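Soluble epoxide hydrolase (Bacillus megaterium, PDB 4INZ) is a soluble epoxide hydrolase, an enzyme built on the alpha/beta hydrolase fold. Local coordinates at residues Val243-Pro257 with Tyr270-His284. The protein carries 1 engineered substitution. Numbering follows the deposited sequence.
Sequences VLNIPVQIIWGNQDP and YVPNISVHRLAEASH
Val248 to Gly253 pair with Ile274 to Leu279 as parallel strands, their N-to-C directions 14° apart; in the alpha/beta hydrolase sheet they lie side by side at one end, 274-279 being the edge strand within the chain. The ladder is regular: Ile250 N donates to Ser275 O and Ile250 O accepts from His277 N; Trp252 repeats the pattern, its N donating to His277 O and its O accepting from Leu279 N. On the other side of 248-253, Gln249 and Ile251 bond to strand 131-137.

On one face, CD1 of Ile274 lies 3.6 Å from CG1 of Ile250; with CG1 anti to the backbone N (chi1 -162°), Ile274 also lays that carbon against Val248 CB. The valine's CG2 meets Val271 CG1 at 3.5 Å, a tight carbon pair, the two side chains crossing at about a right angle. Helix 115-126 packs here through Trp121, which touches Val248 and Ile250.

The other face carries Gln249, whose chain bends at chi2 and returns its amide to its own strand: NE2 donates to Ile250 O at 3.0 Å. That oxygen is gripped twice, since His277 N reaches it from the opposite face of the carbonyl plane. Farther along, Leu279 CD1 rests 3.6 Å from Ile251 CG2 and at the edge of the His277 ring, on the face packed by helix 291-303, whose Glu293 touches both His277 and Leu279.

Before the strands, one water donates to Leu244 O and Ile246 O and accepts from Asn273 N, bridging the two loops between the direct bonds Leu244 N to Tyr270 O and Val248 N to Asn273 O. Beyond them, the type I turn from Gly253 to Asp256 is tied to the other segment by Gln255 N donating to Ala282 O. Asp256 OD1 accepts from Thr258 N, while His284 ND1 donates to Asp256 OD2 at 3.0 Å, nearly in the ring plane but 39° out of the carboxylate plane.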
loop_
_atom_site.group_PDB
_atom_site.type_symbol
_atom_site.label_atom_id
_atom_site.label_comp_id
_atom_site.label_asym_id
_atom_site.label_seq_id
_atom_site.Cartn_x
_atom_site.Cartn_y
_atom_site.Cartn_z
ATOM N N VAL A 243 6.397 -17.850 8.265
ATOM C CA VAL A 243 6.152 -17.144 9.519
ATOM C C VAL A 243 6.966 -15.856 9.638
ATOM O O VAL A 243 8.165 -15.842 9.369
ATOM C CB VAL A 243 6.433 -18.057 10.731
ATOM C CG1 VAL A 243 6.207 -17.310 12.037
ATOM C CG2 VAL A 243 5.553 -19.287 10.666
ATOM N N LEU A 244 6.297 -14.775 10.029
ATOM C CA LEU A 244 6.946 -13.492 10.272
ATOM C C LEU A 244 6.883 -13.195 11.768
ATOM O O LEU A 244 5.794 -13.104 12.336
ATOM C CB LEU A 244 6.238 -12.383 9.487
ATOM C CG LEU A 244 6.720 -10.951 9.733
ATOM C CD1 LEU A 244 8.165 -10.785 9.264
ATOM C CD2 LEU A 244 5.804 -9.945 9.046
ATOM N N ASN A 245 8.038 -13.039 12.409
ATOM C CA ASN A 245 8.074 -12.967 13.869
ATOM C C ASN A 245 8.101 -11.579 14.520
ATOM O O ASN A 245 8.085 -11.471 15.751
ATOM C CB ASN A 245 9.207 -13.837 14.417
ATOM C CG ASN A 245 8.907 -15.311 14.287
ATOM O OD1 ASN A 245 9.686 -16.068 13.709
ATOM N ND2 ASN A 245 7.759 -15.725 14.814
ATOM N N ILE A 246 8.128 -10.525 13.712
ATOM C CA ILE A 246 8.167 -9.171 14.255
ATOM C C ILE A 246 6.772 -8.771 14.726
ATOM O O ILE A 246 5.789 -9.399 14.347
ATOM C CB ILE A 246 8.659 -8.168 13.200
ATOM C CG1 ILE A 246 7.642 -8.068 12.061
ATOM C CG2 ILE A 246 10.038 -8.587 12.677
ATOM C CD1 ILE A 246 8.005 -7.058 10.994
ATOM N N PRO A 247 6.679 -7.733 15.571
ATOM C CA PRO A 247 5.360 -7.273 16.011
ATOM C C PRO A 247 4.612 -6.607 14.862
ATOM O O PRO A 247 5.181 -5.766 14.162
ATOM C CB PRO A 247 5.689 -6.234 17.092
ATOM C CG PRO A 247 7.109 -6.525 17.496
ATOM C CD PRO A 247 7.766 -7.003 16.239
ATOM N N VAL A 248 3.349 -6.980 14.685
ATOM C CA VAL A 248 2.534 -6.467 13.591
ATOM C C VAL A 248 1.177 -5.990 14.098
ATOM O O VAL A 248 0.565 -6.625 14.964
ATOM C CB VAL A 248 2.299 -7.534 12.503
ATOM C CG1 VAL A 248 1.412 -6.981 11.394
ATOM C CG2 VAL A 248 3.627 -8.009 11.928
ATOM N N GLN A 249 0.724 -4.864 13.555
ATOM C CA GLN A 249 -0.613 -4.352 13.815
ATOM C C GLN A 249 -1.364 -4.247 12.498
ATOM O O GLN A 249 -0.864 -3.634 11.553
ATOM C CB GLN A 249 -0.551 -2.956 14.438
ATOM C CG GLN A 249 -1.931 -2.295 14.556
ATOM C CD GLN A 249 -2.727 -2.819 15.740
ATOM O OE1 GLN A 249 -2.222 -2.877 16.863
ATOM N NE2 GLN A 249 -3.973 -3.203 15.494
ATOM N N ILE A 250 -2.560 -4.839 12.443
ATOM C CA ILE A 250 -3.458 -4.670 11.311
ATOM C C ILE A 250 -4.529 -3.652 11.684
ATOM O O ILE A 250 -5.081 -3.708 12.785
ATOM C CB ILE A 250 -4.202 -5.966 10.960
ATOM C CG1 ILE A 250 -3.231 -7.127 10.739
ATOM C CG2 ILE A 250 -5.130 -5.744 9.773
ATOM C CD1 ILE A 250 -2.093 -6.811 9.847
ATOM N N ILE A 251 -4.811 -2.722 10.772
ATOM C CA ILE A 251 -5.897 -1.753 10.948
ATOM C C ILE A 251 -6.761 -1.823 9.699
ATOM O O ILE A 251 -6.326 -1.438 8.617
ATOM C CB ILE A 251 -5.358 -0.327 11.157
ATOM C CG1 ILE A 251 -4.391 -0.319 12.350
ATOM C CG2 ILE A 251 -6.510 0.651 11.381
ATOM C CD1 ILE A 251 -3.720 1.025 12.619
ATOM N N TRP A 252 -7.982 -2.330 9.848
ATOM C CA TRP A 252 -8.716 -2.873 8.711
ATOM C C TRP A 252 -10.119 -2.313 8.616
ATOM O O TRP A 252 -10.895 -2.425 9.564
ATOM C CB TRP A 252 -8.814 -4.392 8.873
ATOM C CG TRP A 252 -9.331 -5.103 7.659
ATOM C CD1 TRP A 252 -10.637 -5.308 7.320
ATOM C CD2 TRP A 252 -8.547 -5.711 6.628
ATOM N NE1 TRP A 252 -10.714 -6.010 6.137
ATOM C CE2 TRP A 252 -9.444 -6.271 5.694
ATOM C CE3 TRP A 252 -7.176 -5.845 6.407
ATOM C CZ2 TRP A 252 -9.010 -6.950 4.555
ATOM C CZ3 TRP A 252 -6.747 -6.526 5.276
ATOM C CH2 TRP A 252 -7.661 -7.062 4.365
ATOM N N GLY A 253 -10.454 -1.729 7.467
ATOM C CA GLY A 253 -11.795 -1.215 7.253
ATOM C C GLY A 253 -12.708 -2.337 6.800
ATOM O O GLY A 253 -12.490 -2.922 5.739
ATOM N N ASN A 254 -13.734 -2.647 7.591
ATOM C CA ASN A 254 -14.593 -3.784 7.264
ATOM C C ASN A 254 -15.392 -3.651 5.969
ATOM O O ASN A 254 -15.767 -4.663 5.366
ATOM C CB ASN A 254 -15.547 -4.103 8.423
ATOM C CG ASN A 254 -14.855 -4.806 9.565
ATOM O OD1 ASN A 254 -13.746 -5.311 9.406
ATOM N ND2 ASN A 254 -15.514 -4.856 10.726
ATOM N N GLN A 255 -15.674 -2.419 5.551
ATOM C CA GLN A 255 -16.563 -2.200 4.406
ATOM C C GLN A 255 -15.835 -2.235 3.062
ATOM O O GLN A 255 -16.447 -2.035 2.008
ATOM C CB GLN A 255 -17.324 -0.881 4.557
ATOM C CG GLN A 255 -18.139 -0.776 5.828
ATOM C CD GLN A 255 -18.594 0.647 6.095
ATOM O OE1 GLN A 255 -17.955 1.609 5.658
ATOM N NE2 GLN A 255 -19.700 0.790 6.816
ATOM N N ASP A 256 -14.531 -2.496 3.104
ATOM C CA ASP A 256 -13.714 -2.553 1.895
ATOM C C ASP A 256 -14.295 -3.516 0.860
ATOM O O ASP A 256 -14.415 -4.705 1.126
ATOM C CB ASP A 256 -12.311 -3.012 2.271
ATOM C CG ASP A 256 -11.327 -2.887 1.132
ATOM O OD1 ASP A 256 -11.724 -2.535 -0.001
ATOM O OD2 ASP A 256 -10.141 -3.162 1.377
ATOM N N PRO A 257 -14.634 -3.012 -0.336
ATOM C CA PRO A 257 -15.182 -3.887 -1.381
ATOM C C PRO A 257 -14.116 -4.693 -2.126
ATOM O O PRO A 257 -14.463 -5.601 -2.882
ATOM C CB PRO A 257 -15.838 -2.898 -2.345
ATOM C CG PRO A 257 -15.016 -1.657 -2.204
ATOM C CD PRO A 257 -14.633 -1.595 -0.743
ATOM N N TYR A 270 0.517 -17.219 10.588
ATOM C CA TYR A 270 1.622 -16.725 9.770
ATOM C C TYR A 270 2.373 -15.606 10.457
ATOM O O TYR A 270 3.534 -15.345 10.143
ATOM C CB TYR A 270 1.106 -16.216 8.425
ATOM C CG TYR A 270 0.454 -17.287 7.596
ATOM C CD1 TYR A 270 1.219 -18.182 6.856
ATOM C CD2 TYR A 270 -0.928 -17.411 7.554
ATOM C CE1 TYR A 270 0.624 -19.173 6.102
ATOM C CE2 TYR A 270 -1.531 -18.396 6.800
ATOM C CZ TYR A 270 -0.753 -19.273 6.076
ATOM O OH TYR A 270 -1.354 -20.255 5.325
ATOM N N VAL A 271 1.690 -14.939 11.382
ATOM C CA VAL A 271 2.221 -13.770 12.072
ATOM C C VAL A 271 1.854 -13.856 13.549
ATOM O O VAL A 271 0.872 -13.262 13.978
ATOM C CB VAL A 271 1.615 -12.466 11.493
ATOM C CG1 VAL A 271 2.352 -11.253 12.025
ATOM C CG2 VAL A 271 1.636 -12.492 9.962
ATOM N N PRO A 272 2.641 -14.609 14.332
ATOM C CA PRO A 272 2.277 -14.942 15.718
ATOM C C PRO A 272 2.105 -13.747 16.657
ATOM O O PRO A 272 1.262 -13.796 17.559
ATOM C CB PRO A 272 3.446 -15.819 16.185
ATOM C CG PRO A 272 4.017 -16.384 14.927
ATOM C CD PRO A 272 3.867 -15.300 13.900
ATOM N N ASN A 273 2.899 -12.701 16.471
ATOM C CA ASN A 273 2.799 -11.532 17.329
ATOM C C ASN A 273 2.029 -10.443 16.612
ATOM O O ASN A 273 2.596 -9.422 16.221
ATOM C CB ASN A 273 4.189 -11.028 17.721
ATOM C CG ASN A 273 4.135 -9.891 18.726
ATOM O OD1 ASN A 273 3.065 -9.346 19.013
ATOM N ND2 ASN A 273 5.295 -9.512 19.253
ATOM N N ILE A 274 0.734 -10.667 16.436
ATOM C CA ILE A 274 -0.091 -9.739 15.680
ATOM C C ILE A 274 -1.273 -9.232 16.498
ATOM O O ILE A 274 -1.809 -9.947 17.359
ATOM C CB ILE A 274 -0.612 -10.394 14.385
ATOM C CG1 ILE A 274 -1.087 -9.330 13.389
ATOM C CG2 ILE A 274 -1.704 -11.412 14.702
ATOM C CD1 ILE A 274 -1.257 -9.857 11.982
ATOM N N SER A 275 -1.660 -7.987 16.233
ATOM C CA SER A 275 -2.877 -7.415 16.793
ATOM C C SER A 275 -3.724 -6.926 15.638
ATOM O O SER A 275 -3.191 -6.427 14.646
ATOM C CB SER A 275 -2.565 -6.248 17.730
ATOM O OG SER A 275 -1.686 -6.656 18.758
ATOM N N VAL A 276 -5.035 -7.072 15.760
ATOM C CA VAL A 276 -5.948 -6.681 14.692
ATOM C C VAL A 276 -7.011 -5.734 15.228
ATOM O O VAL A 276 -7.642 -6.015 16.248
ATOM C CB VAL A 276 -6.667 -7.902 14.090
ATOM C CG1 VAL A 276 -7.624 -7.459 12.996
ATOM C CG2 VAL A 276 -5.660 -8.913 13.542
ATOM N N HIS A 277 -7.196 -4.608 14.540
ATOM C CA HIS A 277 -8.263 -3.660 14.867
ATOM C C HIS A 277 -9.125 -3.487 13.635
ATOM O O HIS A 277 -8.623 -3.112 12.576
ATOM C CB HIS A 277 -7.687 -2.299 15.253
ATOM C CG HIS A 277 -8.703 -1.350 15.795
ATOM N ND1 HIS A 277 -9.451 -0.509 14.992
ATOM C CD2 HIS A 277 -9.104 -1.110 17.064
ATOM C CE1 HIS A 277 -10.258 0.214 15.748
ATOM N NE2 HIS A 277 -10.070 -0.137 17.009
ATOM N N ARG A 278 -10.421 -3.755 13.768
ATOM C CA ARG A 278 -11.335 -3.659 12.635
ATOM C C ARG A 278 -12.286 -2.483 12.804
ATOM O O ARG A 278 -12.933 -2.354 13.836
ATOM C CB ARG A 278 -12.152 -4.944 12.514
ATOM C CG ARG A 278 -11.344 -6.184 12.198
ATOM C CD ARG A 278 -12.265 -7.395 12.268
ATOM N NE ARG A 278 -11.793 -8.517 11.473
ATOM C CZ ARG A 278 -12.546 -9.169 10.590
ATOM N NH1 ARG A 278 -12.036 -10.181 9.899
ATOM N NH2 ARG A 278 -13.812 -8.805 10.399
ATOM N N LEU A 279 -12.374 -1.633 11.785
ATOM C CA LEU A 279 -13.278 -0.491 11.828
ATOM C C LEU A 279 -14.568 -0.828 11.100
ATOM O O LEU A 279 -14.555 -1.107 9.905
ATOM C CB LEU A 279 -12.633 0.736 11.179
ATOM C CG LEU A 279 -11.362 1.270 11.833
ATOM C CD1 LEU A 279 -10.133 0.517 11.355
ATOM C CD2 LEU A 279 -11.221 2.749 11.525
ATOM N N ALA A 280 -15.683 -0.800 11.823
ATOM C CA ALA A 280 -16.973 -1.102 11.220
ATOM C C ALA A 280 -17.406 -0.036 10.214
ATOM O O ALA A 280 -18.098 -0.336 9.242
ATOM C CB ALA A 280 -18.042 -1.286 12.300
ATOM N N GLU A 281 -16.990 1.205 10.441
ATOM C CA GLU A 281 -17.470 2.321 9.629
ATOM C C GLU A 281 -16.423 2.870 8.659
ATOM O O GLU A 281 -16.519 4.016 8.212
ATOM C CB GLU A 281 -17.999 3.451 10.522
ATOM C CG GLU A 281 -19.057 3.012 11.527
ATOM C CD GLU A 281 -20.370 2.638 10.867
ATOM O OE1 GLU A 281 -20.485 2.805 9.633
ATOM O OE2 GLU A 281 -21.288 2.182 11.582
ATOM N N ALA A 282 -15.422 2.057 8.336
ATOM C CA ALA A 282 -14.450 2.454 7.325
ATOM C C ALA A 282 -14.368 1.431 6.214
ATOM O O ALA A 282 -14.598 0.235 6.424
ATOM C CB ALA A 282 -13.095 2.663 7.930
ATOM N N SER A 283 -14.015 1.915 5.033
ATOM C CA SER A 283 -13.909 1.077 3.856
ATOM C C SER A 283 -12.434 0.825 3.561
ATOM O O SER A 283 -11.666 0.493 4.458
ATOM C CB SER A 283 -14.614 1.750 2.674
ATOM O OG SER A 283 -14.692 0.881 1.555
ATOM N N HIS A 284 -12.035 1.010 2.309
ATOM C CA HIS A 284 -10.712 0.593 1.841
ATOM C C HIS A 284 -9.513 1.296 2.492
ATOM O O HIS A 284 -8.408 0.734 2.562
ATOM C CB HIS A 284 -10.627 0.783 0.320
ATOM C CG HIS A 284 -9.336 0.320 -0.277
ATOM N ND1 HIS A 284 -8.952 -1.003 -0.288
ATOM C CD2 HIS A 284 -8.343 1.007 -0.895
ATOM C CE1 HIS A 284 -7.775 -1.112 -0.882
ATOM N NE2 HIS A 284 -7.385 0.092 -1.263
HETATM O O HOH W 1 4.908 -11.969 14.568
HETATM O O HOH W 2 8.355 -10.089 17.991
HETATM O O HOH W 3 0.883 -6.879 17.884
#